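PDB 5WOS: apoptosis regulator Bcl-2 homolog from Canarypox virus, which inhibits apoptosis of the host cell and interacts with the proapoptotic factors BAK1 and BAX and with other BH3-containing proteins. Local coordinates for residues I61-F64 with R65-D69. Numbering follows the deposited sequence.
Sequences IVEF and RKDID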
# COMPACT_ATOMS: atom_id res chain seq x y z
N ILE A 61 10.20 8.21 -4.40
CA ILE A 61 10.49 7.15 -5.36
C ILE A 61 11.99 6.84 -5.37
O ILE A 61 12.38 5.69 -5.61
CB ILE A 61 9.98 7.55 -6.76
CG1 ILE A 61 9.78 6.32 -7.63
CG2 ILE A 61 10.91 8.55 -7.43
CD1 ILE A 61 8.50 5.60 -7.34
N VAL A 62 12.83 7.83 -5.11
CA VAL A 62 14.28 7.62 -5.13
C VAL A 62 14.69 6.71 -3.97
O VAL A 62 15.45 5.75 -4.15
CB VAL A 62 15.02 8.96 -5.08
CG1 VAL A 62 16.53 8.75 -5.01
CG2 VAL A 62 14.65 9.81 -6.29
N GLU A 63 14.21 7.02 -2.76
CA GLU A 63 14.50 6.15 -1.63
C GLU A 63 13.99 4.73 -1.87
O GLU A 63 14.69 3.75 -1.59
CB GLU A 63 13.89 6.73 -0.35
CG GLU A 63 14.75 7.80 0.31
CD GLU A 63 16.11 7.29 0.74
OE1 GLU A 63 16.16 6.25 1.44
OE2 GLU A 63 17.13 7.90 0.37
N PHE A 64 12.76 4.61 -2.39
CA PHE A 64 12.23 3.29 -2.72
C PHE A 64 13.16 2.54 -3.66
O PHE A 64 13.38 1.34 -3.50
CB PHE A 64 10.85 3.43 -3.35
CG PHE A 64 9.76 3.88 -2.40
CD1 PHE A 64 10.00 4.01 -1.04
CD2 PHE A 64 8.49 4.16 -2.88
CE1 PHE A 64 8.99 4.41 -0.19
CE2 PHE A 64 7.48 4.56 -2.03
CZ PHE A 64 7.73 4.69 -0.68
N ARG A 65 13.71 3.24 -4.67
CA ARG A 65 14.61 2.60 -5.63
C ARG A 65 15.87 2.08 -4.96
O ARG A 65 16.42 1.05 -5.37
CB ARG A 65 14.97 3.60 -6.73
CG ARG A 65 15.70 3.00 -7.93
CD ARG A 65 16.09 4.10 -8.91
NE ARG A 65 16.20 3.61 -10.29
CZ ARG A 65 17.33 3.39 -10.96
NH1 ARG A 65 17.29 2.95 -12.20
NH2 ARG A 65 18.51 3.62 -10.39
N LYS A 66 16.37 2.78 -3.94
CA LYS A 66 17.58 2.33 -3.26
C LYS A 66 17.27 1.15 -2.34
O LYS A 66 17.96 0.12 -2.38
CB LYS A 66 18.18 3.48 -2.46
CG LYS A 66 18.54 4.68 -3.29
CD LYS A 66 19.26 5.69 -2.44
CE LYS A 66 19.39 7.03 -3.12
NZ LYS A 66 19.75 8.08 -2.12
N ASP A 67 16.23 1.28 -1.51
CA ASP A 67 15.88 0.21 -0.58
C ASP A 67 15.52 -1.07 -1.32
O ASP A 67 15.74 -2.17 -0.80
CB ASP A 67 14.70 0.66 0.29
CG ASP A 67 14.95 1.98 1.00
OD1 ASP A 67 16.10 2.26 1.39
OD2 ASP A 67 13.97 2.74 1.17
N ILE A 68 14.97 -0.95 -2.53
CA ILE A 68 14.51 -2.12 -3.27
C ILE A 68 15.69 -2.88 -3.86
O ILE A 68 15.72 -4.12 -3.86
CB ILE A 68 13.50 -1.69 -4.35
CG1 ILE A 68 12.89 -2.90 -5.05
CG2 ILE A 68 14.15 -0.78 -5.36
CD1 ILE A 68 11.66 -2.54 -5.85
N ASP A 69 16.68 -2.16 -4.39
CA ASP A 69 17.88 -2.81 -4.91
C ASP A 69 18.72 -3.40 -3.79
O ASP A 69 19.56 -4.27 -4.05
CB ASP A 69 18.72 -1.81 -5.71
CG ASP A 69 18.21 -1.63 -7.14
OD1 ASP A 69 17.73 -2.61 -7.74
OD2 ASP A 69 18.32 -0.50 -7.67
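K66 runs back alongside V62, one turn earlier in the helix, and its CE rests 3.8 Å from V62 CG1. The two side chains point the same way. The lysine is extended beyond CG, which carries its ammonium past the valine to E63. There K66 NZ meets E63 OE2 at 3.6 Å, a long salt bridge. The bend of E63 at chi2 (-62°) swings its carboxylate forward along the helix, toward K66 and D67. Its other oxygen, OE1, lies 4.0 Å from OD1 of D67, with the two carboxylate planes 61° apart. These like charges would tend to repel each other, and K66 probably offsets part of that. The backbone supplies the regular i to i+4 bonds. The D67 N to E63 O bond is nearly straight, 2.9 Å long with an angle of 178° at the hydrogen. The carbonyl oxygen of F64 accepts the I68 backbone N-H, with F64 O 3.0 Å from I68 N.

Acidity on the bound peptide comes close to E63 and to D67, which places like charges near each other there too. D67 also receives a weak hydrogen bond from an aromatic side chain of that peptide, and F64 packs on an apolar one. This last part of helix 43-69 therefore borders the peptide-binding groove, as expected of a Bcl-2 fold. On the side facing helix 92-112, the F64 ring packs edge-to-face with F101, I61 and R65 touch Y104, and I68 rests on V108.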